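Local coordinates for protein xyloglucan-specific endo-beta-1,4-glucanase GH12 (Aspergillus niveus, PDB 4NPR) that probably cuts the beta-1,4-glucosidic bonds inside xyloglucan chains with retention of anomeric configuration, as a beta-jelly-roll enzyme of glycosyl hydrolase family 12, at residues 25-30 / 41-46; 66-71 / 236-241. All blocks are in the same frame, centred on the assembly; numbering follows the deposited sequence.

Interaction 1 (25-30 / 41-46); sequences TQFCDQ and LYNNLW
Phe-27 sets the edge of its ring against the side chain and backbone of Asn-43. CE2 lies 3.8 Å from CB of Asn-43, and both that CB and the backbone N of Asn-43 sit near the ring plane. Because CG of Phe-27 stands between its own N and carbonyl carbon (chi1 43°), the ring turns in towards 41-46, although the side chain leaves the backbone at an angle to it. Ring and amide planes are almost perpendicular, the two side chains passing alongside one another and pointing opposite ways.

Asn-43 reaches the loop that follows strand 25-27. Its ND2 gives a nearly straight hydrogen bond to O of Asp-29, 2.9 Å long; the oxygen lies in the amide plane, whereas the nitrogen stands well above the plane of the carbonyl. ND2 also bonds to O of Gln-56 and OD1 to Thr-58, so the buried amide is held from both ends by strand 53-64.

Gln-30 and Leu-45 grip each other twice. N of Leu-45 donates to O of Gln-30 at 3.0 Å, in the carbonyl plane and on a lone pair. In return NE2 of Gln-30 donates a hydrogen bond to O of Leu-45 at 3.2 Å, from above the carbonyl plane. The extended Gln-30 chain, CG anti to N (chi1 -162°), runs across Leu-45, with CG 3.6 Å from CB of Leu-45. Leu-45 itself is the centre of an inverse gamma turn.

The contact thus bridges the two sheets of the jelly roll at one margin, and the Cys-28 to Cys-57 disulfide ties the first segment to strand 53-64. Outside regular sheet pairing, the backbone carbonyls of Asp-29, Gln-30 and Leu-45 are satisfied by two side-chain amides and one peptide N-H, which probably helps to hold the two loops in place.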
loop_
_atom_site.group_PDB
_atom_site.type_symbol
_atom_site.label_atom_id
_atom_site.label_comp_id
_atom_site.label_asym_id
_atom_site.label_seq_id
_atom_site.Cartn_x
_atom_site.Cartn_y
_atom_site.Cartn_z
ATOM N N THR A 25 -10.768 17.578 5.799
ATOM C CA THR A 25 -11.139 16.868 7.042
ATOM C C THR A 25 -9.872 16.154 7.533
ATOM O O THR A 25 -9.325 15.254 6.850
ATOM C CB THR A 25 -12.238 15.782 6.837
ATOM O OG1 THR A 25 -13.252 16.253 5.934
ATOM C CG2 THR A 25 -12.862 15.330 8.185
ATOM N N GLN A 26 -9.448 16.563 8.726
ATOM C CA GLN A 26 -8.199 16.171 9.349
ATOM C C GLN A 26 -8.564 15.370 10.616
ATOM O O GLN A 26 -9.432 15.785 11.387
ATOM C CB GLN A 26 -7.392 17.456 9.609
ATOM C CG GLN A 26 -6.762 17.643 10.984
ATOM C CD GLN A 26 -5.288 17.265 11.030
ATOM O OE1 GLN A 26 -4.917 16.142 10.688
ATOM N NE2 GLN A 26 -4.441 18.198 11.457
ATOM N N PHE A 27 -7.952 14.203 10.808
ATOM C CA PHE A 27 -8.244 13.385 11.992
ATOM C C PHE A 27 -6.981 12.682 12.441
ATOM O O PHE A 27 -6.208 12.283 11.603
ATOM C CB PHE A 27 -9.377 12.385 11.716
ATOM C CG PHE A 27 -9.263 11.712 10.388
ATOM C CD1 PHE A 27 -9.764 12.315 9.253
ATOM C CD2 PHE A 27 -8.591 10.521 10.258
ATOM C CE1 PHE A 27 -9.621 11.726 8.015
ATOM C CE2 PHE A 27 -8.453 9.919 9.015
ATOM C CZ PHE A 27 -8.971 10.515 7.897
ATOM N N CYS A 28 -6.821 12.549 13.764
ATOM C CA CYS A 28 -5.600 12.051 14.463
ATOM C C CYS A 28 -5.752 10.779 15.288
ATOM O O CYS A 28 -4.757 10.199 15.720
ATOM C CB CYS A 28 -5.104 13.115 15.443
ATOM S SG CYS A 28 -4.765 14.656 14.576
ATOM N N ASP A 29 -6.989 10.363 15.524
ATOM C CA ASP A 29 -7.249 9.196 16.340
ATOM C C ASP A 29 -6.892 7.906 15.597
ATOM O O ASP A 29 -6.913 7.826 14.349
ATOM C CB ASP A 29 -8.708 9.160 16.826
ATOM C CG ASP A 29 -9.715 9.216 15.675
ATOM O OD1 ASP A 29 -9.412 9.916 14.660
ATOM O OD2 ASP A 29 -10.795 8.579 15.803
ATOM N N GLN A 30 -6.555 6.906 16.409
ATOM C CA GLN A 30 -6.038 5.654 15.918
ATOM C C GLN A 30 -6.845 5.078 14.741
ATOM O O GLN A 30 -6.276 4.644 13.742
ATOM C CB GLN A 30 -5.985 4.672 17.056
ATOM C CG GLN A 30 -5.079 3.488 16.770
ATOM C CD GLN A 30 -4.888 2.592 17.979
ATOM O OE1 GLN A 30 -5.625 2.693 18.957
ATOM N NE2 GLN A 30 -3.883 1.734 17.921
ATOM N N LEU A 41 -10.672 6.713 3.392
ATOM C CA LEU A 41 -9.323 7.094 3.711
ATOM C C LEU A 41 -9.154 6.856 5.187
ATOM O O LEU A 41 -9.965 7.317 5.970
ATOM C CB LEU A 41 -9.103 8.563 3.364
ATOM C CG LEU A 41 -7.758 9.204 3.671
ATOM C CD1 LEU A 41 -6.678 8.703 2.731
ATOM C CD2 LEU A 41 -7.853 10.714 3.497
ATOM N N TYR A 42 -8.083 6.182 5.564
ATOM C CA TYR A 42 -7.882 5.682 6.931
ATOM C C TYR A 42 -6.605 6.218 7.510
ATOM O O TYR A 42 -5.628 6.311 6.807
ATOM C CB TYR A 42 -7.707 4.159 6.930
ATOM C CG TYR A 42 -8.903 3.336 6.552
ATOM C CD1 TYR A 42 -9.841 2.947 7.531
ATOM C CD2 TYR A 42 -9.094 2.890 5.225
ATOM C CE1 TYR A 42 -10.932 2.152 7.207
ATOM C CE2 TYR A 42 -10.198 2.092 4.888
ATOM C CZ TYR A 42 -11.099 1.723 5.886
ATOM O OH TYR A 42 -12.190 0.949 5.617
ATOM N N ASN A 43 -6.620 6.522 8.793
ATOM C CA ASN A 43 -5.426 6.857 9.561
ATOM C C ASN A 43 -4.757 5.524 9.997
ATOM O O ASN A 43 -3.550 5.315 9.764
ATOM C CB ASN A 43 -5.838 7.728 10.768
ATOM C CG ASN A 43 -4.724 8.584 11.317
ATOM O OD1 ASN A 43 -3.854 9.044 10.617
ATOM N ND2 ASN A 43 -4.792 8.837 12.590
ATOM N N ASN A 44 -5.537 4.616 10.592
ATOM C CA ASN A 44 -5.119 3.212 10.769
ATOM C C ASN A 44 -3.749 3.096 11.471
ATOM O O ASN A 44 -2.777 2.606 10.920
ATOM C CB ASN A 44 -5.141 2.523 9.396
ATOM C CG ASN A 44 -4.800 1.036 9.444
ATOM O OD1 ASN A 44 -5.044 0.356 10.410
ATOM N ND2 ASN A 44 -4.240 0.534 8.358
ATOM N N LEU A 45 -3.706 3.548 12.713
ATOM C CA LEU A 45 -2.493 3.525 13.503
ATOM C C LEU A 45 -2.312 2.165 14.211
ATOM O O LEU A 45 -1.962 2.082 15.375
ATOM C CB LEU A 45 -2.553 4.657 14.530
ATOM C CG LEU A 45 -2.782 6.056 13.969
ATOM C CD1 LEU A 45 -2.543 7.127 15.024
ATOM C CD2 LEU A 45 -1.819 6.271 12.817
ATOM N N TRP A 46 -2.539 1.084 13.486
ATOM C CA TRP A 46 -2.585 -0.236 14.109
ATOM C C TRP A 46 -1.329 -0.567 14.945
ATOM O O TRP A 46 -1.401 -1.354 15.875
ATOM C CB TRP A 46 -2.839 -1.294 13.038
ATOM C CG TRP A 46 -1.743 -1.508 12.065
ATOM C CD1 TRP A 46 -1.641 -0.952 10.825
ATOM C CD2 TRP A 46 -0.582 -2.349 12.219
ATOM N NE1 TRP A 46 -0.491 -1.397 10.197
ATOM C CE2 TRP A 46 0.173 -2.246 11.035
ATOM C CE3 TRP A 46 -0.115 -3.169 13.239
ATOM C CZ2 TRP A 46 1.346 -2.946 10.834
ATOM C CZ3 TRP A 46 1.054 -3.877 13.037
ATOM C CH2 TRP A 46 1.772 -3.760 11.838
#

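Interaction 2 (66-71 / 236-241); sequences NTIVWN and SDYSVS. With SO4 (sulfate ion), chain C.
Two neighbouring strands of the six-stranded antiparallel sheet of the jelly roll, 67-77 and 231-240, meet here through the hydrogen-bonded pair Ile-68 and Tyr-238. N of Ile-68 donates to O of Tyr-238 at 2.8 Å, in the carbonyl plane, while the return bond from N of Tyr-238 to O of Ile-68 is weak, bent to 132° at the hydrogen. CA of Thr-67 adds a CA-H...O contact to the same Tyr-238 oxygen. The segments run at 142° to each other, well short of strictly antiparallel, and their axes approach to 4.6 Å.

On one face of the sheet, CG2 of Ile-68 meets the ring edge of Tyr-238, 3.9 Å from CD2. Both side chains enter the layer between the two sheets of the sandwich: the Tyr-238 ring packs edge-to-face with Trp-108 and touches Tyr-39 of the other sheet, and Ile-68 reaches Phe-60.

Thr-67, Asp-237 and Ser-239 share the other face. CG2 of Thr-67 rests 3.6 Å from CB of Asp-237, and a sulfate ion, probably from the crystallisation liquor, joins the two strands. Its O2 accepts hydrogen bonds from OG1 of Thr-67 at 2.7 Å and from OG of Ser-239 at 2.8 Å. With OG1 of Thr-67 anti to its carbonyl carbon (chi1 -57°), the hydroxyl faces the ion while the methyl is left to Asp-237. At the start of strand 67-77, OD1 of Asn-66 bonds to Asn-38, and the hydroxyl of Tyr-39 links O of Asn-66 to N of Val-240.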
loop_
_atom_site.group_PDB
_atom_site.type_symbol
_atom_site.label_atom_id
_atom_site.label_comp_id
_atom_site.label_asym_id
_atom_site.label_seq_id
_atom_site.Cartn_x
_atom_site.Cartn_y
_atom_site.Cartn_z
ATOM N N ASN A 66 -12.700 10.269 -10.090
ATOM C CA ASN A 66 -12.180 9.197 -9.223
ATOM C C ASN A 66 -10.767 9.435 -8.689
ATOM O O ASN A 66 -10.111 8.492 -8.301
ATOM C CB ASN A 66 -12.277 7.827 -9.891
ATOM C CG ASN A 66 -12.549 6.715 -8.867
ATOM O OD1 ASN A 66 -13.339 6.896 -7.909
ATOM N ND2 ASN A 66 -11.886 5.573 -9.044
ATOM N N THR A 67 -10.354 10.703 -8.611
ATOM C CA THR A 67 -9.028 11.114 -8.124
ATOM C C THR A 67 -9.050 11.777 -6.749
ATOM O O THR A 67 -9.685 12.806 -6.558
ATOM C CB THR A 67 -8.430 12.117 -9.121
ATOM O OG1 THR A 67 -8.381 11.493 -10.399
ATOM C CG2 THR A 67 -7.035 12.557 -8.721
ATOM N N ILE A 68 -8.327 11.200 -5.799
ATOM C CA ILE A 68 -8.320 11.700 -4.420
ATOM C C ILE A 68 -6.974 12.378 -4.141
ATOM O O ILE A 68 -5.948 11.945 -4.685
ATOM C CB ILE A 68 -8.643 10.604 -3.385
ATOM C CG1 ILE A 68 -8.674 11.180 -1.957
ATOM C CG2 ILE A 68 -7.645 9.449 -3.425
ATOM C CD1 ILE A 68 -9.399 10.294 -0.949
ATOM N N VAL A 69 -7.019 13.483 -3.383
ATOM C CA VAL A 69 -5.859 14.268 -2.964
ATOM C C VAL A 69 -5.885 14.280 -1.435
ATOM O O VAL A 69 -6.896 14.634 -0.826
ATOM C CB VAL A 69 -5.957 15.729 -3.541
ATOM C CG1 VAL A 69 -4.766 16.619 -3.150
ATOM C CG2 VAL A 69 -6.144 15.674 -5.076
ATOM N N TRP A 70 -4.805 13.831 -0.811
ATOM C CA TRP A 70 -4.756 13.753 0.645
ATOM C C TRP A 70 -3.338 13.787 1.135
ATOM O O TRP A 70 -2.399 13.791 0.317
ATOM C CB TRP A 70 -5.420 12.475 1.164
ATOM C CG TRP A 70 -4.794 11.144 0.716
ATOM C CD1 TRP A 70 -4.957 10.514 -0.496
ATOM C CD2 TRP A 70 -3.966 10.263 1.505
ATOM N NE1 TRP A 70 -4.280 9.300 -0.504
ATOM C CE2 TRP A 70 -3.672 9.129 0.713
ATOM C CE3 TRP A 70 -3.458 10.321 2.799
ATOM C CZ2 TRP A 70 -2.888 8.079 1.187
ATOM C CZ3 TRP A 70 -2.683 9.286 3.258
ATOM C CH2 TRP A 70 -2.398 8.187 2.465
ATOM N N ASN A 71 -3.199 13.791 2.468
ATOM C CA ASN A 71 -1.906 13.639 3.104
ATOM C C ASN A 71 -1.956 13.095 4.517
ATOM O O ASN A 71 -3.015 13.019 5.164
ATOM C CB ASN A 71 -1.149 14.970 3.121
ATOM C CG ASN A 71 -1.678 15.940 4.163
ATOM O OD1 ASN A 71 -1.731 15.634 5.373
ATOM N ND2 ASN A 71 -2.057 17.141 3.701
ATOM N N SER A 236 -0.645 13.969 -4.164
ATOM C CA SER A 236 -1.238 15.109 -4.832
ATOM C C SER A 236 -2.253 14.641 -5.889
ATOM O O SER A 236 -3.096 15.417 -6.335
ATOM C CB SER A 236 -0.161 16.106 -5.314
ATOM O OG SER A 236 0.703 15.505 -6.217
ATOM N N ASP A 237 -2.189 13.361 -6.247
ATOM C CA ASP A 237 -3.287 12.672 -6.881
ATOM C C ASP A 237 -3.110 11.141 -6.874
ATOM O O ASP A 237 -2.008 10.615 -7.017
ATOM C CB ASP A 237 -3.529 13.201 -8.290
ATOM C CG ASP A 237 -2.451 12.832 -9.219
ATOM O OD1 ASP A 237 -1.358 13.432 -9.082
ATOM O OD2 ASP A 237 -2.687 11.928 -10.074
ATOM N N TYR A 238 -4.214 10.457 -6.649
ATOM C CA TYR A 238 -4.255 9.020 -6.599
ATOM C C TYR A 238 -5.593 8.600 -7.195
ATOM O O TYR A 238 -6.630 9.180 -6.869
ATOM C CB TYR A 238 -4.126 8.460 -5.154
ATOM C CG TYR A 238 -4.340 6.945 -5.105
ATOM C CD1 TYR A 238 -3.354 6.068 -5.545
ATOM C CD2 TYR A 238 -5.550 6.407 -4.716
ATOM C CE1 TYR A 238 -3.552 4.688 -5.586
ATOM C CE2 TYR A 238 -5.773 5.040 -4.738
ATOM C CZ TYR A 238 -4.770 4.170 -5.154
ATOM O OH TYR A 238 -4.990 2.807 -5.147
ATOM N N SER A 239 -5.562 7.625 -8.096
ATOM C CA SER A 239 -6.779 6.970 -8.554
ATOM C C SER A 239 -6.490 5.523 -8.825
ATOM O O SER A 239 -5.344 5.143 -9.062
ATOM C CB SER A 239 -7.362 7.590 -9.826
ATOM O OG SER A 239 -6.391 7.729 -10.809
ATOM N N VAL A 240 -7.564 4.735 -8.720
ATOM C CA VAL A 240 -7.575 3.346 -9.132
ATOM C C VAL A 240 -8.993 2.939 -9.451
ATOM O O VAL A 240 -9.938 3.414 -8.839
ATOM C CB VAL A 240 -6.948 2.395 -8.059
ATOM C CG1 VAL A 240 -7.807 2.294 -6.812
ATOM C CG2 VAL A 240 -6.675 1.008 -8.639
ATOM N N SER A 241 -9.135 2.071 -10.432
ATOM C CA SER A 241 -10.409 1.442 -10.684
ATOM C C SER A 241 -10.230 -0.052 -11.050
ATOM O O SER A 241 -9.271 -0.452 -11.687
ATOM C CB SER A 241 -11.210 2.241 -11.745
ATOM O OG SER A 241 -10.649 2.086 -13.050
HETATM S S SO4 C . -6.409 10.213 -13.211
HETATM O O1 SO4 C . -5.083 9.697 -13.642
HETATM O O2 SO4 C . -6.349 10.378 -11.734
HETATM O O3 SO4 C . -6.634 11.527 -13.881
HETATM O O4 SO4 C . -7.507 9.263 -13.586
#

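How the interactions relate
The centres of interactions 1 and 2 lie about 17 Å apart, yet the two touch directly: CD1 of Leu-41 in interaction 1 packs 3.4 Å from CD2 of Trp-70 in segment 66-71, between the two sheets of the sandwich. Strand 53-64 also connects them, since it pairs with 25-27 on one side and with 67-77 on the other. The 25-30/41-46 contact joins one sheet to the other, whereas the 66-71/236-241 contact holds neighbours within a single sheet. In sequence both segments of 25-30/41-46 come before either segment of 66-71/236-241. The sulfate belongs to interaction 2 alone, bound by hydroxyls on the sheet face opposite Ile-68 and Tyr-238.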